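Local coordinates for OmpT protein (Vibrio cholerae serotype O1, PDB 6EHD) that probably serves as a general diffusion porin, forming a beta-barrel channel through the outer membrane for ions and small solutes, at residues A[35-43]-A[53-61]; A[190-200]-A[212-222]. The protein carries 1 engineered substitution. All coordinates share one frame; numbering follows the deposited sequence.

From the N terminus, the chain first meets interaction 1, in which 53-61 turns back along 35-43 and closes the hairpin of strands 30-47 and 50-59. Well over a hundred residues later, interaction 2 closes a second hairpin, made of strands 184-205 and 208-221, by pairing 190-200 with 212-222. The two contacts follow in series, neither nesting nor crossing. Their centres are 31 Å apart and lie on opposite sides of the chain's centre, with nearest atoms about 20 Å apart. Each ties neighbouring antiparallel strands of the porin barrel wall, so each fastens its own two staves, in separate parts of one barrel.

Interaction 1. Residues A[35-43]-A[53-61]; sequences SSRAGVDAN and QGKVEFALK
A beta hairpin of the porin barrel wall pairs 35-43 with 53-61, and its ladder runs through Ala38 with Phe58, Val40 with Val56 and Ala42 with Gly54. Each of these three antiparallel pairs exchanges two backbone hydrogen bonds, the straightest being Phe58 N to Ala38 O at 2.9 Å. Beyond the ladder's end, Leu60 N reaches Ser36 O, at 3.2 Å and from above the carbonyl plane. Gly39 carries no side chain, and there the strands draw together until its CA lies 4.0 Å from Glu57 CA.

Side chains alternate between two faces. On one, Val40 CG1 meets Val56 CG1 at 3.5 Å; both methyls sit between their backbone N and carbonyl carbon (chi1 54° and 58°). Ala38 CB touches Leu60 CD1 nearby. The other face is polar. Gln53, its chain extended, sends NE2 to the syn side of Asp41 OD1 at 2.9 Å, while its OE1 bonds Lys81; the NE2 bond is nearly straight and in the amide plane, though the oxygen is approached from outside the carboxylate plane. Arg37 bends at chi2 and chi3, so that NE and NH2 both hold Ser35 O side-on, in the guanidinium plane. Its NH1 stays 4.3 Å from Glu57 OE1, which lies well out of that plane and makes a salt bridge to Arg69, while Glu57 OE2 hydrogen-bonds Tyr14.

The chemistry divides the hairpin into an apolar face, consistent with the barrel's outer surface, and a charged one, probably lining the channel, where Glu57 may temper the field of Arg37, Arg18 and Arg69.

Interaction 2. Residues A[190-200]-A[212-222]; sequences ADVTNSYFEVT and VTYYNAELDVE. With C8E ((hydroxyethyloxy)tri(ethyloxy)octane), chain K; C8E ((hydroxyethyloxy)tri(ethyloxy)octane), chain J.
Thr200 OG1 is held from two directions: it accepts a hydrogen bond from Thr213 OG1 across the strands at 2.8 Å and donates one, also of 2.8 Å, to Glu198 OE1 on its own strand. Glu198 reaches back to this hydroxyl because its chain bends at chi2 (84°), while His163 takes its OE2. Closer to the backbone, Glu198 CB sits over the centre of the Tyr215 ring, 3.4 Å from the centroid, a CH-pi contact. Tyr215 is turned far from a staggered first torsion (chi1 -118°), which lays its ring across Glu198 and presents its edge to Tyr196 CB, 4.0 Å from CE1. Further along, Leu219 CD2 and Ala217 CB flank Asn194 OD1, each at 3.6 Å, and the amide ND2 bonds to the backbone of Arg109.

The other face meets detergent. One detergent molecule sets C3 over a face of the Phe197 ring, toward its rim, and a second places its ether oxygen O15 over the Tyr214 ring, again toward the rim. Ser195 OG, which also bonds Gln168, meets a water that probably donates to Glu218 O.

Paired backbone bonds at Thr193-Asp220, Ser195-Glu218, Phe197-Asn216 and Val199-Tyr214 complete an antiparallel hairpin with detergent on one face and a mixed face with buried polar groups on the other, the alternation typical of an outer-membrane beta barrel.

Interaction 1. Residues A[35-43]-A[53-61]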
loop_
_atom_site.group_PDB
_atom_site.type_symbol
_atom_site.label_atom_id
_atom_site.label_comp_id
_atom_site.label_asym_id
_atom_site.label_seq_id
_atom_site.Cartn_x
_atom_site.Cartn_y
_atom_site.Cartn_z
ATOM N N SER A 35 -10.187 5.317 8.108
ATOM C CA SER A 35 -10.675 4.591 6.903
ATOM C C SER A 35 -11.687 3.364 7.060
ATOM O O SER A 35 -11.494 2.238 6.654
ATOM C CB SER A 35 -9.528 4.094 6.143
ATOM O OG SER A 35 -9.989 3.689 4.892
ATOM N N SER A 36 -12.883 3.700 7.422
ATOM C CA SER A 36 -13.914 2.705 7.665
ATOM C C SER A 36 -14.479 2.126 6.329
ATOM O O SER A 36 -14.537 2.843 5.333
ATOM C CB SER A 36 -15.033 3.379 8.479
ATOM O OG SER A 36 -14.538 3.863 9.756
ATOM N N ARG A 37 -14.951 0.903 6.380
ATOM C CA ARG A 37 -15.481 0.236 5.157
ATOM C C ARG A 37 -16.440 -0.878 5.473
ATOM O O ARG A 37 -16.447 -1.398 6.570
ATOM C CB ARG A 37 -14.238 -0.313 4.324
ATOM C CG ARG A 37 -13.649 -1.623 4.785
ATOM C CD ARG A 37 -12.626 -1.615 5.919
ATOM N NE ARG A 37 -11.542 -0.630 5.859
ATOM C CZ ARG A 37 -10.319 -0.829 5.359
ATOM N NH1 ARG A 37 -9.950 -1.978 4.871
ATOM N NH2 ARG A 37 -9.495 0.183 5.386
ATOM N N ALA A 38 -17.243 -1.326 4.456
ATOM C CA ALA A 38 -18.108 -2.443 4.638
ATOM C C ALA A 38 -18.305 -3.124 3.242
ATOM O O ALA A 38 -18.391 -2.468 2.270
ATOM C CB ALA A 38 -19.506 -1.974 5.133
ATOM N N GLY A 39 -18.325 -4.423 3.200
ATOM C CA GLY A 39 -18.526 -5.139 1.876
ATOM C C GLY A 39 -19.251 -6.477 2.017
ATOM O O GLY A 39 -19.633 -6.904 3.135
ATOM N N VAL A 40 -19.392 -7.171 0.859
ATOM C CA VAL A 40 -19.869 -8.540 0.785
ATOM C C VAL A 40 -18.962 -9.318 -0.159
ATOM O O VAL A 40 -18.525 -8.760 -1.188
ATOM C CB VAL A 40 -21.338 -8.577 0.350
ATOM C CG1 VAL A 40 -21.563 -7.835 -0.934
ATOM C CG2 VAL A 40 -21.864 -9.992 0.244
ATOM N N ASP A 41 -18.606 -10.511 0.282
ATOM C CA ASP A 41 -17.706 -11.468 -0.383
ATOM C C ASP A 41 -18.461 -12.800 -0.556
ATOM O O ASP A 41 -18.677 -13.578 0.412
ATOM C CB ASP A 41 -16.437 -11.677 0.447
ATOM C CG ASP A 41 -15.358 -12.457 -0.307
ATOM O OD1 ASP A 41 -15.455 -12.681 -1.546
ATOM O OD2 ASP A 41 -14.359 -12.845 0.317
ATOM N N ALA A 42 -18.867 -13.084 -1.807
ATOM C CA ALA A 42 -19.596 -14.315 -2.151
ATOM C C ALA A 42 -18.686 -15.315 -2.930
ATOM O O ALA A 42 -17.971 -14.897 -3.846
ATOM C CB ALA A 42 -20.819 -13.937 -2.988
ATOM N N ASN A 43 -18.637 -16.562 -2.481
ATOM C CA ASN A 43 -17.792 -17.622 -3.061
ATOM C C ASN A 43 -18.651 -18.849 -3.364
ATOM O O ASN A 43 -19.575 -19.190 -2.605
ATOM C CB ASN A 43 -16.568 -17.991 -2.183
ATOM C CG ASN A 43 -15.553 -16.823 -2.117
ATOM O OD1 ASN A 43 -14.677 -16.697 -3.002
ATOM N ND2 ASN A 43 -15.759 -15.873 -1.163
ATOM N N GLN A 53 -16.041 -16.137 -7.540
ATOM C CA GLN A 53 -16.086 -15.116 -6.499
ATOM C C GLN A 53 -16.688 -13.855 -7.046
ATOM O O GLN A 53 -16.394 -13.400 -8.154
ATOM C CB GLN A 53 -14.655 -14.827 -5.922
ATOM C CG GLN A 53 -14.634 -13.673 -4.897
ATOM C CD GLN A 53 -13.202 -13.195 -4.517
ATOM O OE1 GLN A 53 -12.240 -13.290 -5.336
ATOM N NE2 GLN A 53 -13.055 -12.693 -3.251
ATOM N N GLY A 54 -17.553 -13.235 -6.240
ATOM C CA GLY A 54 -18.037 -11.887 -6.542
ATOM C C GLY A 54 -17.901 -11.036 -5.219
ATOM O O GLY A 54 -18.423 -11.413 -4.227
ATOM N N LYS A 55 -17.199 -9.921 -5.270
ATOM C CA LYS A 55 -16.911 -9.080 -4.038
ATOM C C LYS A 55 -17.137 -7.619 -4.333
ATOM O O LYS A 55 -16.697 -7.108 -5.373
ATOM C CB LYS A 55 -15.458 -9.374 -3.575
ATOM C CG LYS A 55 -15.023 -8.658 -2.297
ATOM C CD LYS A 55 -13.624 -9.178 -1.811
ATOM C CE LYS A 55 -13.096 -8.381 -0.617
ATOM N NZ LYS A 55 -11.843 -8.990 -0.109
ATOM N N VAL A 56 -17.738 -6.852 -3.387
ATOM C CA VAL A 56 -17.829 -5.462 -3.561
ATOM C C VAL A 56 -17.627 -4.822 -2.137
ATOM O O VAL A 56 -18.039 -5.410 -1.179
ATOM C CB VAL A 56 -19.201 -5.071 -4.181
ATOM C CG1 VAL A 56 -20.336 -5.535 -3.329
ATOM C CG2 VAL A 56 -19.265 -3.587 -4.470
ATOM N N GLU A 57 -16.900 -3.731 -2.111
ATOM C CA GLU A 57 -16.532 -3.032 -0.850
ATOM C C GLU A 57 -16.801 -1.591 -1.019
ATOM O O GLU A 57 -16.340 -0.967 -2.014
ATOM C CB GLU A 57 -15.033 -3.247 -0.570
ATOM C CG GLU A 57 -14.583 -2.727 0.868
ATOM C CD GLU A 57 -13.093 -3.122 1.214
ATOM O OE1 GLU A 57 -12.241 -2.225 1.221
ATOM O OE2 GLU A 57 -12.875 -4.333 1.462
ATOM N N PHE A 58 -17.474 -0.989 -0.033
ATOM C CA PHE A 58 -17.800 0.428 -0.055
ATOM C C PHE A 58 -17.113 1.204 1.149
ATOM O O PHE A 58 -16.829 0.619 2.196
ATOM C CB PHE A 58 -19.308 0.596 0.195
ATOM C CG PHE A 58 -20.190 -0.102 -0.828
ATOM C CD1 PHE A 58 -20.571 0.563 -2.002
ATOM C CD2 PHE A 58 -20.655 -1.390 -0.592
ATOM C CE1 PHE A 58 -21.403 -0.063 -2.943
ATOM C CE2 PHE A 58 -21.498 -2.028 -1.552
ATOM C CZ PHE A 58 -21.841 -1.345 -2.716
ATOM N N ALA A 59 -16.839 2.468 0.951
ATOM C CA ALA A 59 -16.289 3.321 2.005
ATOM C C ALA A 59 -17.445 3.827 2.752
ATOM O O ALA A 59 -18.526 4.085 2.176
ATOM C CB ALA A 59 -15.562 4.470 1.479
ATOM N N LEU A 60 -17.188 4.045 4.042
ATOM C CA LEU A 60 -18.222 4.476 4.967
ATOM C C LEU A 60 -17.910 5.920 5.336
ATOM O O LEU A 60 -17.157 6.186 6.298
ATOM C CB LEU A 60 -18.325 3.518 6.168
ATOM C CG LEU A 60 -19.006 2.182 5.963
ATOM C CD1 LEU A 60 -19.219 1.513 7.306
ATOM C CD2 LEU A 60 -20.360 2.364 5.280
ATOM N N LYS A 61 -18.469 6.827 4.515
ATOM C CA LYS A 61 -18.342 8.266 4.685
ATOM C C LYS A 61 -19.674 8.868 5.156
ATOM O O LYS A 61 -19.787 9.342 6.285
ATOM C CB LYS A 61 -17.932 8.916 3.372
ATOM C CG LYS A 61 -16.828 8.212 2.599
ATOM C CD LYS A 61 -16.358 9.085 1.432
ATOM C CE LYS A 61 -15.459 10.257 1.840
ATOM N NZ LYS A 61 -16.178 11.520 2.210
#

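Interaction 2. Residues A[190-200]-A[212-222]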
loop_
_atom_site.group_PDB
_atom_site.type_symbol
_atom_site.label_atom_id
_atom_site.label_comp_id
_atom_site.label_asym_id
_atom_site.label_seq_id
_atom_site.Cartn_x
_atom_site.Cartn_y
_atom_site.Cartn_z
ATOM N N ALA A 190 2.481 16.604 -16.812
ATOM C CA ALA A 190 3.512 15.924 -17.540
ATOM C C ALA A 190 3.115 14.477 -17.805
ATOM O O ALA A 190 2.231 13.948 -17.121
ATOM C CB ALA A 190 4.794 16.006 -16.753
ATOM N N ASP A 191 3.695 13.923 -18.855
ATOM C CA ASP A 191 3.638 12.510 -19.197
ATOM C C ASP A 191 4.793 11.805 -18.426
ATOM O O ASP A 191 5.975 11.904 -18.797
ATOM C CB ASP A 191 3.750 12.362 -20.737
ATOM C CG ASP A 191 3.630 10.924 -21.241
ATOM O OD1 ASP A 191 3.648 9.910 -20.466
ATOM O OD2 ASP A 191 3.572 10.780 -22.487
ATOM N N VAL A 192 4.430 11.111 -17.324
ATOM C CA VAL A 192 5.434 10.544 -16.380
ATOM C C VAL A 192 5.247 9.014 -16.271
ATOM O O VAL A 192 4.113 8.524 -16.232
ATOM C CB VAL A 192 5.392 11.268 -15.025
ATOM C CG1 VAL A 192 4.000 11.299 -14.435
ATOM C CG2 VAL A 192 6.384 10.662 -14.012
ATOM N N THR A 193 6.365 8.312 -16.341
ATOM C CA THR A 193 6.467 6.846 -16.150
ATOM C C THR A 193 7.252 6.579 -14.836
ATOM O O THR A 193 8.312 7.218 -14.601
ATOM C CB THR A 193 7.208 6.189 -17.350
ATOM O OG1 THR A 193 6.452 6.428 -18.558
ATOM C CG2 THR A 193 7.254 4.686 -17.239
ATOM N N ASN A 194 6.737 5.663 -14.002
ATOM C CA ASN A 194 7.441 5.201 -12.766
ATOM C C ASN A 194 7.741 3.754 -12.997
ATOM O O ASN A 194 6.794 3.012 -13.220
ATOM C CB ASN A 194 6.488 5.390 -11.581
ATOM C CG ASN A 194 7.145 5.081 -10.222
ATOM O OD1 ASN A 194 8.356 5.184 -10.095
ATOM N ND2 ASN A 194 6.301 4.727 -9.186
ATOM N N SER A 195 9.042 3.382 -13.066
ATOM C CA SER A 195 9.522 2.043 -13.200
ATOM C C SER A 195 10.212 1.610 -11.872
ATOM O O SER A 195 11.069 2.285 -11.379
ATOM C CB SER A 195 10.547 1.950 -14.364
ATOM O OG SER A 195 9.887 2.432 -15.543
ATOM N N TYR A 196 9.855 0.447 -11.329
ATOM C CA TYR A 196 10.324 0.092 -9.979
ATOM C C TYR A 196 10.620 -1.416 -9.814
ATOM O O TYR A 196 10.117 -2.282 -10.528
ATOM C CB TYR A 196 9.295 0.666 -8.894
ATOM C CG TYR A 196 7.809 0.358 -9.283
ATOM C CD1 TYR A 196 7.111 1.267 -10.098
ATOM C CD2 TYR A 196 7.202 -0.848 -8.933
ATOM C CE1 TYR A 196 5.806 1.006 -10.542
ATOM C CE2 TYR A 196 5.861 -1.098 -9.344
ATOM C CZ TYR A 196 5.185 -0.172 -10.182
ATOM O OH TYR A 196 3.878 -0.402 -10.632
ATOM N N PHE A 197 11.496 -1.720 -8.859
ATOM C CA PHE A 197 11.946 -3.055 -8.512
ATOM C C PHE A 197 12.338 -3.139 -7.059
ATOM O O PHE A 197 12.941 -2.175 -6.482
ATOM C CB PHE A 197 13.171 -3.430 -9.464
ATOM C CG PHE A 197 13.746 -4.773 -9.174
ATOM C CD1 PHE A 197 13.047 -5.904 -9.500
ATOM C CD2 PHE A 197 14.992 -4.919 -8.598
ATOM C CE1 PHE A 197 13.541 -7.175 -9.207
ATOM C CE2 PHE A 197 15.463 -6.174 -8.271
ATOM C CZ PHE A 197 14.754 -7.300 -8.607
ATOM N N GLU A 198 12.074 -4.324 -6.404
ATOM C CA GLU A 198 12.340 -4.481 -5.008
ATOM C C GLU A 198 12.711 -5.907 -4.658
ATOM O O GLU A 198 12.331 -6.864 -5.366
ATOM C CB GLU A 198 11.059 -4.100 -4.175
ATOM C CG GLU A 198 9.876 -5.026 -4.307
ATOM C CD GLU A 198 9.846 -6.297 -3.421
ATOM O OE1 GLU A 198 10.436 -6.309 -2.341
ATOM O OE2 GLU A 198 9.196 -7.327 -3.819
ATOM N N VAL A 199 13.445 -6.035 -3.574
ATOM C CA VAL A 199 13.680 -7.318 -2.876
ATOM C C VAL A 199 13.352 -7.173 -1.384
ATOM O O VAL A 199 13.791 -6.162 -0.746
ATOM C CB VAL A 199 15.164 -7.755 -3.039
ATOM C CG1 VAL A 199 15.480 -8.999 -2.227
ATOM C CG2 VAL A 199 15.492 -7.968 -4.520
ATOM N N THR A 200 12.726 -8.205 -0.773
ATOM C CA THR A 200 12.371 -8.181 0.648
ATOM C C THR A 200 12.705 -9.529 1.291
ATOM O O THR A 200 12.508 -10.577 0.655
ATOM C CB THR A 200 10.813 -7.957 0.869
ATOM O OG1 THR A 200 10.488 -6.642 0.411
ATOM C CG2 THR A 200 10.412 -8.111 2.314
ATOM N N VAL A 212 13.511 -6.521 6.080
ATOM C CA VAL A 212 14.255 -5.560 5.301
ATOM C C VAL A 212 13.742 -5.535 3.875
ATOM O O VAL A 212 13.601 -6.585 3.238
ATOM C CB VAL A 212 15.831 -5.852 5.301
ATOM C CG1 VAL A 212 16.563 -4.842 4.443
ATOM C CG2 VAL A 212 16.330 -5.915 6.723
ATOM N N THR A 213 13.536 -4.326 3.312
ATOM C CA THR A 213 13.187 -4.139 1.903
ATOM C C THR A 213 14.117 -3.091 1.235
ATOM O O THR A 213 14.353 -1.969 1.791
ATOM C CB THR A 213 11.729 -3.638 1.679
ATOM O OG1 THR A 213 10.770 -4.573 2.217
ATOM C CG2 THR A 213 11.452 -3.302 0.192
ATOM N N TYR A 214 14.693 -3.502 0.075
ATOM C CA TYR A 214 15.330 -2.581 -0.829
ATOM C C TYR A 214 14.373 -2.203 -1.966
ATOM O O TYR A 214 13.764 -3.111 -2.599
ATOM C CB TYR A 214 16.579 -3.259 -1.423
ATOM C CG TYR A 214 17.727 -3.675 -0.527
ATOM C CD1 TYR A 214 17.969 -3.063 0.715
ATOM C CD2 TYR A 214 18.728 -4.567 -1.005
ATOM C CE1 TYR A 214 19.031 -3.446 1.552
ATOM C CE2 TYR A 214 19.825 -4.869 -0.215
ATOM C CZ TYR A 214 20.032 -4.242 1.042
ATOM O OH TYR A 214 21.169 -4.523 1.816
ATOM N N TYR A 215 14.255 -0.945 -2.342
ATOM C CA TYR A 215 13.452 -0.526 -3.492
ATOM C C TYR A 215 14.313 0.462 -4.358
ATOM O O TYR A 215 15.064 1.300 -3.839
ATOM C CB TYR A 215 12.083 0.252 -3.072
ATOM C CG TYR A 215 10.801 -0.396 -3.489
ATOM C CD1 TYR A 215 10.330 -0.285 -4.839
ATOM C CD2 TYR A 215 10.005 -1.126 -2.598
ATOM C CE1 TYR A 215 9.161 -0.890 -5.256
ATOM C CE2 TYR A 215 8.823 -1.731 -2.987
ATOM C CZ TYR A 215 8.397 -1.673 -4.326
ATOM O OH TYR A 215 7.222 -2.304 -4.748
ATOM N N ASN A 216 14.187 0.353 -5.660
ATOM C CA ASN A 216 14.604 1.398 -6.598
ATOM C C ASN A 216 13.378 1.845 -7.404
ATOM O O ASN A 216 12.520 1.026 -7.776
ATOM C CB ASN A 216 15.651 0.906 -7.627
ATOM C CG ASN A 216 17.130 0.984 -7.120
ATOM O OD1 ASN A 216 17.565 1.807 -6.220
ATOM N ND2 ASN A 216 17.955 0.158 -7.754
ATOM N N ALA A 217 13.377 3.124 -7.764
ATOM C CA ALA A 217 12.430 3.595 -8.763
ATOM C C ALA A 217 13.098 4.649 -9.664
ATOM O O ALA A 217 14.052 5.314 -9.241
ATOM C CB ALA A 217 11.171 4.192 -8.166
ATOM N N GLU A 218 12.566 4.722 -10.885
ATOM C CA GLU A 218 12.990 5.769 -11.895
ATOM C C GLU A 218 11.786 6.449 -12.447
ATOM O O GLU A 218 10.850 5.778 -12.940
ATOM C CB GLU A 218 13.810 5.149 -13.085
ATOM C CG GLU A 218 14.288 6.264 -14.095
ATOM C CD GLU A 218 15.444 5.767 -14.959
ATOM O OE1 GLU A 218 16.576 5.743 -14.428
ATOM O OE2 GLU A 218 15.231 5.456 -16.147
ATOM N N LEU A 219 11.769 7.779 -12.308
ATOM C CA LEU A 219 10.702 8.613 -12.811
ATOM C C LEU A 219 11.276 9.329 -14.084
ATOM O O LEU A 219 12.283 10.024 -13.977
ATOM C CB LEU A 219 10.304 9.655 -11.794
ATOM C CG LEU A 219 9.607 9.069 -10.533
ATOM C CD1 LEU A 219 9.724 10.082 -9.428
ATOM C CD2 LEU A 219 8.148 8.703 -10.802
ATOM N N ASP A 220 10.711 9.054 -15.248
ATOM C CA ASP A 220 11.071 9.837 -16.482
ATOM C C ASP A 220 9.879 10.503 -17.142
ATOM O O ASP A 220 8.724 10.017 -17.065
ATOM C CB ASP A 220 11.992 9.138 -17.503
ATOM C CG ASP A 220 11.726 7.704 -17.653
ATOM O OD1 ASP A 220 10.612 7.393 -18.100
ATOM O OD2 ASP A 220 12.637 6.886 -17.352
ATOM N N VAL A 221 10.180 11.662 -17.753
ATOM C CA VAL A 221 9.177 12.545 -18.340
ATOM C C VAL A 221 9.296 12.409 -19.862
ATOM O O VAL A 221 10.396 12.566 -20.406
ATOM C CB VAL A 221 9.357 14.000 -17.841
ATOM C CG1 VAL A 221 8.218 14.892 -18.318
ATOM C CG2 VAL A 221 9.392 14.018 -16.320
ATOM N N GLU A 222 8.194 12.083 -20.532
ATOM C CA GLU A 222 8.190 11.791 -21.998
ATOM C C GLU A 222 8.918 12.772 -22.985
ATOM O O GLU A 222 9.625 12.303 -23.905
ATOM C CB GLU A 222 6.752 11.556 -22.477
ATOM C CG GLU A 222 6.527 11.430 -23.986
ATOM C CD GLU A 222 7.231 10.260 -24.654
ATOM O OE1 GLU A 222 7.183 10.187 -25.909
ATOM O OE2 GLU A 222 7.818 9.407 -23.957
HETATM C C1 C8E K . 17.970 -8.985 -11.088
HETATM C C2 C8E K . 17.462 -8.282 -12.341
HETATM C C3 C8E K . 17.349 -6.800 -12.111
HETATM C C4 C8E K . 16.202 -6.250 -12.903
HETATM C C5 C8E K . 16.249 -4.774 -12.853
HETATM C C6 C8E K . 15.073 -4.155 -13.561
HETATM C C7 C8E K . 15.121 -2.694 -13.195
HETATM C C8 C8E K . 14.034 -1.829 -13.788
HETATM O O9 C8E K . 14.246 -0.551 -13.164
HETATM C C10 C8E K . 13.476 -0.295 -12.002
HETATM C C11 C8E K . 14.285 0.517 -10.994
HETATM O O12 C8E K . 14.809 1.669 -11.640
HETATM C C1 C8E J . 19.077 -10.709 -9.026
HETATM C C2 C8E J . 17.751 -10.654 -8.313
HETATM C C3 C8E J . 17.755 -11.649 -7.167
HETATM C C4 C8E J . 16.925 -11.158 -6.003
HETATM C C5 C8E J . 16.347 -12.309 -5.205
HETATM C C6 C8E J . 16.633 -12.263 -3.732
HETATM C C7 C8E J . 18.081 -12.054 -3.301
HETATM C C8 C8E J . 18.303 -12.734 -1.929
HETATM O O9 C8E J . 17.385 -12.181 -1.010
HETATM C C10 C8E J . 17.561 -12.399 0.386
HETATM C C11 C8E J . 16.611 -11.389 1.015
HETATM O O12 C8E J . 17.351 -10.215 1.388
HETATM C C13 C8E J . 16.542 -9.108 1.744
HETATM C C14 C8E J . 17.287 -7.832 1.449
HETATM O O15 C8E J . 18.358 -7.520 2.353
HETATM C C16 C8E J . 19.185 -8.479 2.930
HETATM C C17 C8E J . 20.501 -7.800 3.295
HETATM O O18 C8E J . 20.756 -7.849 4.682
HETATM C C19 C8E J . 21.247 -9.099 5.145
HETATM C C20 C8E J . 21.268 -8.798 6.624
HETATM O O21 C8E J . 19.983 -8.583 7.217
HETATM O O HOH W 1 10.498 5.070 -15.732
#